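Isomerase/lactonizing enzyme (Agrobacterium fabrum str. C58, PDB 2NQL) is a member of the mandelate racemase/muconate lactonizing enzyme family of the enolase superfamily and holds a sodium ion in its barrel domain. Local coordinates at residues 49-54 with 73-78; 141-146 with 330-335. One frame throughout, in Å; residues are numbered along the deposited sequence.

Interaction 1 of 2, residues 49-54 with 73-78; sequences FDRSVL and VAPGAV
The guanidinium of Arg51 is a flat plate between the rim of the Phe49 ring, which is tilted against it, and the Pro75 ring. Phe49 lays CE1 over the centre of one face, 3.3 Å above the plane; on the opposite face Pro75 sets CD toward the rim, 3.4 Å from Arg51 NH2. At the edge lies Val73 CA. The arginine gets there with CG anti to the backbone N (chi1 -172°) and a bend at chi3 (56°); the side chains of Arg51 and Pro75 cross at about a right angle. Two backbone carbonyls just before Val73 hold its end: Gly71 O accepts from NE and Ile72 O from NH2. Two residues along, Val53 points the same way and finishes the contact with apolar packing: CG2 meets Pro75 CB at 3.7 Å, while CG1 touches Val78 CG1 at 4.0 Å. Pro75 thus bears on both side chains, CG and CD against the guanidinium and CB against the valine. This is strand-to-helix packing in the N-terminal domain: the first turn of helix 75-90 rests on strand 50-59, beside Thr12 of strand 5-15 and Thr69 of strand 64-70, while helix 117-138 packs against Val78 and Asp84 of the second subunit against Arg51.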
loop_
_atom_site.group_PDB
_atom_site.type_symbol
_atom_site.label_atom_id
_atom_site.label_comp_id
_atom_site.label_asym_id
_atom_site.label_seq_id
_atom_site.Cartn_x
_atom_site.Cartn_y
_atom_site.Cartn_z
ATOM N N PHE A 49 -21.210 -10.210 -2.208
ATOM C CA PHE A 49 -20.833 -11.456 -2.897
ATOM C C PHE A 49 -19.491 -11.873 -2.273
ATOM O O PHE A 49 -18.839 -11.060 -1.583
ATOM C CB PHE A 49 -20.682 -11.261 -4.415
ATOM C CG PHE A 49 -19.880 -10.048 -4.770
ATOM C CD1 PHE A 49 -18.480 -10.100 -4.702
ATOM C CD2 PHE A 49 -20.511 -8.839 -5.104
ATOM C CE1 PHE A 49 -17.705 -8.950 -4.969
ATOM C CE2 PHE A 49 -19.752 -7.685 -5.386
ATOM C CZ PHE A 49 -18.349 -7.743 -5.315
ATOM N N ASP A 50 -19.097 -13.118 -2.500
ATOM C CA ASP A 50 -17.770 -13.595 -2.085
ATOM C C ASP A 50 -16.941 -13.636 -3.354
ATOM O O ASP A 50 -17.451 -14.008 -4.413
ATOM C CB ASP A 50 -17.847 -14.996 -1.513
ATOM C CG ASP A 50 -18.341 -15.029 -0.074
ATOM O OD1 ASP A 50 -18.480 -13.966 0.576
ATOM O OD2 ASP A 50 -18.593 -16.151 0.412
ATOM N N ARG A 51 -15.675 -13.234 -3.266
ATOM C CA ARG A 51 -14.828 -13.219 -4.483
ATOM C C ARG A 51 -13.372 -13.276 -4.050
ATOM O O ARG A 51 -12.996 -12.649 -3.063
ATOM C CB ARG A 51 -15.075 -11.938 -5.312
ATOM C CG ARG A 51 -14.367 -11.926 -6.694
ATOM C CD ARG A 51 -14.924 -10.804 -7.579
ATOM N NE ARG A 51 -14.838 -9.480 -6.977
ATOM C CZ ARG A 51 -15.516 -8.424 -7.430
ATOM N NH1 ARG A 51 -16.359 -8.541 -8.471
ATOM N NH2 ARG A 51 -15.372 -7.267 -6.818
ATOM N N SER A 52 -12.563 -14.031 -4.774
ATOM C CA SER A 52 -11.127 -13.988 -4.517
ATOM C C SER A 52 -10.422 -14.110 -5.856
ATOM O O SER A 52 -11.041 -14.462 -6.871
ATOM C CB SER A 52 -10.694 -15.125 -3.581
ATOM O OG SER A 52 -10.987 -16.386 -4.140
ATOM N N VAL A 53 -9.122 -13.824 -5.849
ATOM C CA VAL A 53 -8.320 -13.947 -7.066
ATOM C C VAL A 53 -7.478 -15.194 -6.961
ATOM O O VAL A 53 -6.785 -15.370 -5.962
ATOM C CB VAL A 53 -7.377 -12.707 -7.254
ATOM C CG1 VAL A 53 -6.280 -12.999 -8.345
ATOM C CG2 VAL A 53 -8.207 -11.473 -7.638
ATOM N N LEU A 54 -7.526 -16.038 -7.986
ATOM C CA LEU A 54 -6.743 -17.274 -8.022
ATOM C C LEU A 54 -5.664 -17.172 -9.094
ATOM O O LEU A 54 -5.899 -16.577 -10.155
ATOM C CB LEU A 54 -7.659 -18.462 -8.358
ATOM C CG LEU A 54 -8.552 -18.911 -7.193
ATOM C CD1 LEU A 54 -9.711 -19.732 -7.740
ATOM C CD2 LEU A 54 -7.711 -19.762 -6.260
ATOM N N VAL A 73 -12.651 -6.735 -3.561
ATOM C CA VAL A 73 -12.775 -5.361 -4.042
ATOM C C VAL A 73 -11.794 -5.137 -5.197
ATOM O O VAL A 73 -10.589 -5.366 -5.040
ATOM C CB VAL A 73 -12.541 -4.350 -2.910
ATOM C CG1 VAL A 73 -12.709 -2.906 -3.432
ATOM C CG2 VAL A 73 -13.521 -4.588 -1.735
ATOM N N ALA A 74 -12.331 -4.720 -6.340
ATOM C CA ALA A 74 -11.524 -4.371 -7.528
ATOM C C ALA A 74 -10.422 -5.427 -7.809
ATOM O O ALA A 74 -9.217 -5.112 -7.761
ATOM C CB ALA A 74 -10.933 -2.974 -7.331
ATOM N N PRO A 75 -10.829 -6.687 -8.095
ATOM C CA PRO A 75 -9.864 -7.747 -8.377
ATOM C C PRO A 75 -9.049 -7.457 -9.652
ATOM O O PRO A 75 -7.990 -8.035 -9.824
ATOM C CB PRO A 75 -10.758 -8.971 -8.611
ATOM C CG PRO A 75 -12.067 -8.416 -9.049
ATOM C CD PRO A 75 -12.213 -7.191 -8.191
ATOM N N GLY A 76 -9.572 -6.581 -10.519
ATOM C CA GLY A 76 -8.815 -6.029 -11.650
ATOM C C GLY A 76 -7.481 -5.370 -11.291
ATOM O O GLY A 76 -6.597 -5.294 -12.150
ATOM N N ALA A 77 -7.346 -4.870 -10.063
ATOM C CA ALA A 77 -6.091 -4.267 -9.596
ATOM C C ALA A 77 -4.964 -5.315 -9.499
ATOM O O ALA A 77 -3.907 -5.183 -10.162
ATOM C CB ALA A 77 -6.300 -3.545 -8.280
ATOM N N VAL A 78 -5.188 -6.390 -8.732
ATOM C CA VAL A 78 -4.223 -7.490 -8.697
ATOM C C VAL A 78 -4.007 -8.112 -10.076
ATOM O O VAL A 78 -2.840 -8.408 -10.454
ATOM C CB VAL A 78 -4.576 -8.574 -7.636
ATOM C CG1 VAL A 78 -3.810 -9.871 -7.887
ATOM C CG2 VAL A 78 -4.253 -8.059 -6.246
#

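Interaction 2 of 2, residues 141-146 with 330-335; sequences SIRDLL and ASSTLS
The N-terminal domain of this enolase-superfamily protein here meets its barrel domain: the one-turn helix 142-145 lies against the last part of helix 322-331 and the type I turn from Ser331 to Leu334.

Van der Waals packing carries the contact itself. Thr333 CG2, anti to the carbonyl carbon of its own residue, enters the angle between Arg143 and Leu146, standing 3.9 Å from Leu146 CB and 4.0 Å from Arg143 CB. Leu146 crosses the threonine at about a right angle, and its CD1 reaches on to Ala330 CA. Beside this, the hydroxyl of Ser332 lies along the aliphatic part of the arginine, with OG 3.2 Å from Arg143 CD and just as near to CB.

The polar groups are satisfied around this packing. Arg143 leaves its helix in the crowded position between backbone N and carbonyl carbon (chi1 68°), then runs extended to NE and carries its charge past Ser332. There NH2 forms a salt bridge with Asp151 and a hydrogen bond to Pro368 O, while NH1 donates to Gln329 OE1, just before Ala330. Ser332 OG is hydrogen-bonded to Gln329 O, so both sides of the junction use Gln329.

Local hydrogen bonds order each segment. Ser141 is the N-cap of helix 142-145, its OG accepting from Asp144 N at 3.1 Å. In the partner segment Ala330 O takes two donors, Thr333 N and Thr333 OG1; the hydroxyl bond, Thr333 OG1 to Ala330 O, is 2.8 Å long, lies in the carbonyl plane and makes a C=O...donor angle of 150°, consistent with the hydroxyl's crowded position (chi1 72°), which leaves CG2 facing Leu146.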
loop_
_atom_site.group_PDB
_atom_site.type_symbol
_atom_site.label_atom_id
_atom_site.label_comp_id
_atom_site.label_asym_id
_atom_site.label_seq_id
_atom_site.Cartn_x
_atom_site.Cartn_y
_atom_site.Cartn_z
ATOM N N SER A 141 5.522 -31.761 1.241
ATOM C CA SER A 141 4.556 -30.715 1.619
ATOM C C SER A 141 5.339 -29.418 1.806
ATOM O O SER A 141 6.556 -29.436 2.084
ATOM C CB SER A 141 3.839 -31.087 2.925
ATOM O OG SER A 141 4.783 -31.111 3.982
ATOM N N ILE A 142 4.666 -28.278 1.632
ATOM C CA ILE A 142 5.329 -26.997 1.934
ATOM C C ILE A 142 5.914 -26.991 3.359
ATOM O O ILE A 142 7.056 -26.579 3.568
ATOM C CB ILE A 142 4.375 -25.800 1.698
ATOM C CG1 ILE A 142 4.194 -25.586 0.185
ATOM C CG2 ILE A 142 4.870 -24.531 2.456
ATOM C CD1 ILE A 142 3.047 -24.644 -0.144
ATOM N N ARG A 143 5.173 -27.503 4.335
ATOM C CA ARG A 143 5.687 -27.477 5.688
ATOM C C ARG A 143 6.978 -28.275 5.850
ATOM O O ARG A 143 7.875 -27.847 6.590
ATOM C CB ARG A 143 4.630 -27.842 6.732
ATOM C CG ARG A 143 4.120 -29.301 6.721
ATOM C CD ARG A 143 2.874 -29.368 7.606
ATOM N NE ARG A 143 2.171 -30.656 7.608
ATOM C CZ ARG A 143 1.384 -31.102 6.637
ATOM N NH1 ARG A 143 1.210 -30.400 5.513
ATOM N NH2 ARG A 143 0.785 -32.278 6.775
ATOM N N ASP A 144 7.063 -29.405 5.146
ATOM C CA ASP A 144 8.275 -30.225 5.136
ATOM C C ASP A 144 9.426 -29.475 4.501
ATOM O O ASP A 144 10.512 -29.388 5.071
ATOM C CB ASP A 144 8.034 -31.546 4.420
ATOM C CG ASP A 144 7.796 -32.703 5.392
ATOM O OD1 ASP A 144 8.067 -32.553 6.607
ATOM O OD2 ASP A 144 7.344 -33.770 4.934
ATOM N N LEU A 145 9.156 -28.883 3.345
ATOM C CA LEU A 145 10.127 -28.045 2.647
ATOM C C LEU A 145 10.648 -26.876 3.474
ATOM O O LEU A 145 11.811 -26.493 3.354
ATOM C CB LEU A 145 9.512 -27.554 1.338
ATOM C CG LEU A 145 10.413 -27.122 0.194
ATOM C CD1 LEU A 145 11.331 -28.241 -0.258
ATOM C CD2 LEU A 145 9.521 -26.683 -0.934
ATOM N N LEU A 146 9.793 -26.336 4.338
ATOM C CA LEU A 146 10.130 -25.262 5.262
ATOM C C LEU A 146 10.838 -25.744 6.541
ATOM O O LEU A 146 11.035 -24.961 7.475
ATOM C CB LEU A 146 8.850 -24.488 5.629
ATOM C CG LEU A 146 8.230 -23.553 4.588
ATOM C CD1 LEU A 146 6.953 -22.965 5.136
ATOM C CD2 LEU A 146 9.205 -22.439 4.215
ATOM N N ALA A 330 2.285 -22.884 6.454
ATOM C CA ALA A 330 3.260 -21.982 7.069
ATOM C C ALA A 330 3.102 -21.934 8.585
ATOM O O ALA A 330 4.092 -21.991 9.305
ATOM C CB ALA A 330 3.135 -20.597 6.485
ATOM N N SER A 331 1.855 -21.835 9.063
ATOM C CA SER A 331 1.582 -21.767 10.514
ATOM C C SER A 331 2.173 -22.954 11.274
ATOM O O SER A 331 2.645 -22.809 12.413
ATOM C CB SER A 331 0.074 -21.738 10.792
ATOM O OG SER A 331 -0.510 -20.545 10.306
ATOM N N SER A 332 2.132 -24.119 10.637
ATOM C CA SER A 332 2.546 -25.380 11.278
ATOM C C SER A 332 4.022 -25.437 11.660
ATOM O O SER A 332 4.394 -26.221 12.515
ATOM C CB SER A 332 2.195 -26.561 10.385
ATOM O OG SER A 332 3.126 -26.675 9.324
ATOM N N THR A 333 4.840 -24.593 11.026
ATOM C CA THR A 333 6.293 -24.551 11.221
ATOM C C THR A 333 6.715 -23.579 12.317
ATOM O O THR A 333 7.909 -23.483 12.631
ATOM C CB THR A 333 7.015 -24.098 9.906
ATOM O OG1 THR A 333 6.777 -22.686 9.693
ATOM C CG2 THR A 333 6.531 -24.919 8.714
ATOM N N LEU A 334 5.754 -22.855 12.886
ATOM C CA LEU A 334 6.035 -21.702 13.741
ATOM C C LEU A 334 6.014 -22.066 15.212
ATOM O O LEU A 334 5.004 -22.534 15.731
ATOM C CB LEU A 334 5.067 -20.541 13.464
ATOM C CG LEU A 334 4.975 -20.010 12.017
ATOM C CD1 LEU A 334 3.955 -18.848 11.892
ATOM C CD2 LEU A 334 6.341 -19.573 11.508
ATOM N N SER A 335 7.144 -21.833 15.880
ATOM C CA SER A 335 7.299 -22.116 17.315
ATOM C C SER A 335 6.333 -21.331 18.206
ATOM O O SER A 335 5.905 -21.824 19.255
ATOM C CB SER A 335 8.749 -21.874 17.736
ATOM O OG SER A 335 9.065 -20.493 17.630
#

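From the N terminus, the chain lays down strand 5-15 and, after the short strands 36-38 and 45-47, strand 50-59. Interaction 1 closes a loop of 18 residues, the rest of strand 50-59 and its hairpin partner 64-70, and ties the start of helix 75-90 to the antiparallel sheet within the N-terminal domain. The chain then passes through helices 98-109 and 117-138 before interaction 2 opens. That contact spans 183 residues, including most of the barrel, and brings helix 322-331 back to the segment that leads out of helix 117-138. The two loops neither nest nor cross but follow in series; the centres of interactions 1 and 2 are 27 Å apart. One is local and intradomain, the other a long-range seam between domains, and helix 117-138 borders both.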